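Local coordinates for protein geranyltranstransferase (Thermotoga maritima, PDB 2FTZ) that probably makes farnesyl diphosphate by transferring the geranyl group of geranyl diphosphate to isopentenyl diphosphate, as geranyltranstransferases of the polyprenyl synthetase family do, at residues L83-L88 with G118-A123. Sequence-based numbering, arbitrary orientation. Where two conformers were deposited one is given.
Sequences LIHDDL and GLFFLA
Ile84 and Leu119 meet through single methyl groups, a compact example of how two helices can touch through a few long side chains while their backbones stay well apart. The Ile84 CD1 to Leu119 CD1 distance is 3.5 Å, tighter than usual for two carbons, and the side chains cross at about a right angle. Ile84 reaches this point because CG1 lies anti to the carbonyl carbon (chi1 -66°) and CD1 then extends the chain. Ala115 and Cys103 pack against Ile84 as well, and Leu119 also rests on Leu77, Thr80 and Ala81, in the preceding turns of Ile84's own helix.

Beside this unusually short methyl pair, two rings meet at ordinary contact distance. Phe120 turns its edge toward the face of His85 in a T-shaped arrangement, with planes at 82° and centroids 5.5 Å apart. Its CE2 atom does the touching, 3.8 Å from His85 ND1, which lies near the plane of the phenyl ring. The imidazole is gripped at both nitrogens: NE2 bonds to the carbonyl O of Leu113 and ND1 to Asp117 OD2 of the second subunit, which together should fix its rotation. Phe120 also meets Phe78 and, edge-to-face, Phe121 of the second subunit. The four touching residues are all buried; partial exposure begins at Leu83, Asp86 and Leu122, which take no part in the contact.

Asp86 and Asp87 do not touch residues 118-123; they probably belong to the first aspartate-rich motif, DDxx(xx)D, whose carboxylates in prenyl synthases coordinate the magnesium ions that hold the allylic diphosphate. The contact thus joins the end of the helix bearing that motif to a dimer-interface helix of the all-alpha polyprenyl synthase fold.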
loop_
_atom_site.group_PDB
_atom_site.type_symbol
_atom_site.label_atom_id
_atom_site.label_comp_id
_atom_site.label_asym_id
_atom_site.label_seq_id
_atom_site.Cartn_x
_atom_site.Cartn_y
_atom_site.Cartn_z
ATOM N N LEU A 83 -8.204 -0.164 -9.005
ATOM C CA LEU A 83 -9.570 -0.222 -9.541
ATOM C C LEU A 83 -10.573 -0.622 -8.441
ATOM O O LEU A 83 -11.702 -0.118 -8.394
ATOM C CB LEU A 83 -9.648 -1.247 -10.655
ATOM C CG LEU A 83 -8.797 -0.976 -11.907
ATOM C CD1 LEU A 83 -8.924 -2.160 -12.929
ATOM C CD2 LEU A 83 -9.177 0.373 -12.461
ATOM N N ILE A 84 -10.185 -1.582 -7.594
ATOM C CA ILE A 84 -11.030 -1.940 -6.456
ATOM C C ILE A 84 -11.352 -0.694 -5.597
ATOM O O ILE A 84 -12.515 -0.436 -5.232
ATOM C CB ILE A 84 -10.366 -3.029 -5.536
ATOM C CG1 ILE A 84 -10.239 -4.377 -6.283
ATOM C CG2 ILE A 84 -11.241 -3.242 -4.277
ATOM C CD1 ILE A 84 -9.483 -5.465 -5.432
ATOM N N HIS A 85 -10.321 0.044 -5.202
ATOM C CA HIS A 85 -10.548 1.211 -4.344
ATOM C C HIS A 85 -11.356 2.333 -5.077
ATOM O O HIS A 85 -12.270 2.912 -4.487
ATOM C CB HIS A 85 -9.206 1.728 -3.779
ATOM C CG HIS A 85 -8.753 0.989 -2.534
ATOM N ND1 HIS A 85 -7.786 1.502 -1.677
ATOM C CD2 HIS A 85 -9.146 -0.191 -1.991
ATOM C CE1 HIS A 85 -7.583 0.655 -0.683
ATOM N NE2 HIS A 85 -8.408 -0.379 -0.830
ATOM N N ASP A 86 -11.029 2.607 -6.342
ATOM C CA ASP A 86 -11.803 3.600 -7.160
ATOM C C ASP A 86 -13.293 3.261 -7.208
ATOM O O ASP A 86 -14.141 4.178 -7.202
ATOM C CB ASP A 86 -11.165 3.702 -8.559
ATOM C CG ASP A 86 -11.668 4.873 -9.351
ATOM O OD1 ASP A 86 -11.452 6.034 -8.916
ATOM O OD2 ASP A 86 -12.262 4.642 -10.425
ATOM N N ASP A 87 -13.630 1.963 -7.302
ATOM C CA ASP A 87 -15.036 1.510 -7.445
ATOM C C ASP A 87 -15.830 1.651 -6.162
ATOM O O ASP A 87 -17.072 1.679 -6.184
ATOM C CB ASP A 87 -15.141 0.017 -7.862
ATOM C CG ASP A 87 -14.748 -0.245 -9.320
ATOM O OD1 ASP A 87 -14.624 0.713 -10.140
ATOM O OD2 ASP A 87 -14.555 -1.451 -9.639
ATOM N N LEU A 88 -15.134 1.730 -5.028
ATOM C CA LEU A 88 -15.818 1.727 -3.738
ATOM C C LEU A 88 -16.867 2.839 -3.626
ATOM O O LEU A 88 -16.729 3.906 -4.253
ATOM C CB LEU A 88 -14.837 1.788 -2.547
ATOM C CG LEU A 88 -13.939 0.562 -2.321
ATOM C CD1 LEU A 88 -12.859 0.844 -1.230
ATOM C CD2 LEU A 88 -14.767 -0.717 -1.985
ATOM N N GLY A 118 -4.535 -5.570 0.272
ATOM C CA GLY A 118 -3.783 -6.776 0.026
ATOM C C GLY A 118 -3.053 -6.831 -1.323
ATOM O O GLY A 118 -1.890 -7.176 -1.383
ATOM N N LEU A 119 -3.751 -6.441 -2.386
ATOM C CA LEU A 119 -3.188 -6.366 -3.691
ATOM C C LEU A 119 -2.065 -5.401 -3.824
ATOM O O LEU A 119 -1.064 -5.718 -4.452
ATOM C CB LEU A 119 -4.283 -6.114 -4.758
ATOM C CG LEU A 119 -5.107 -7.399 -5.069
ATOM C CD1 LEU A 119 -6.377 -6.985 -5.774
ATOM C CD2 LEU A 119 -4.282 -8.348 -5.922
ATOM N N PHE A 120 -2.196 -4.208 -3.242
ATOM C CA PHE A 120 -1.069 -3.288 -3.224
ATOM C C PHE A 120 0.126 -3.866 -2.507
ATOM O O PHE A 120 1.266 -3.758 -2.984
ATOM C CB PHE A 120 -1.394 -1.942 -2.483
ATOM C CG PHE A 120 -2.382 -1.058 -3.144
ATOM C CD1 PHE A 120 -2.194 -0.618 -4.448
ATOM C CD2 PHE A 120 -3.436 -0.531 -2.407
ATOM C CE1 PHE A 120 -3.118 0.293 -5.056
ATOM C CE2 PHE A 120 -4.366 0.343 -3.004
ATOM C CZ PHE A 120 -4.207 0.763 -4.304
ATOM N N PHE A 121 -0.095 -4.480 -1.348
ATOM C CA PHE A 121 1.007 -5.091 -0.601
ATOM C C PHE A 121 1.697 -6.251 -1.346
ATOM O O PHE A 121 2.926 -6.362 -1.350
ATOM C CB PHE A 121 0.561 -5.544 0.797
ATOM C CG PHE A 121 0.058 -4.429 1.667
ATOM C CD1 PHE A 121 0.447 -3.102 1.473
ATOM C CD2 PHE A 121 -0.834 -4.694 2.679
ATOM C CE1 PHE A 121 -0.079 -2.109 2.262
ATOM C CE2 PHE A 121 -1.379 -3.692 3.438
ATOM C CZ PHE A 121 -0.956 -2.399 3.254
ATOM N N LEU A 122 0.897 -7.090 -1.979
ATOM C CA LEU A 122 1.433 -8.119 -2.856
ATOM C C LEU A 122 2.231 -7.555 -4.027
ATOM O O LEU A 122 3.252 -8.118 -4.411
ATOM C CB LEU A 122 0.332 -9.039 -3.281
ATOM C CG LEU A 122 -0.147 -9.992 -2.176
ATOM C CD1 LEU A 122 -1.321 -10.819 -2.708
ATOM C CD2 LEU A 122 0.929 -10.912 -1.604
ATOM N N ALA A 123 1.791 -6.422 -4.573
ATOM C CA ALA A 123 2.529 -5.780 -5.656
ATOM C C ALA A 123 3.915 -5.391 -5.151
ATOM O O ALA A 123 4.914 -5.639 -5.852
ATOM C CB ALA A 123 1.729 -4.566 -6.195
#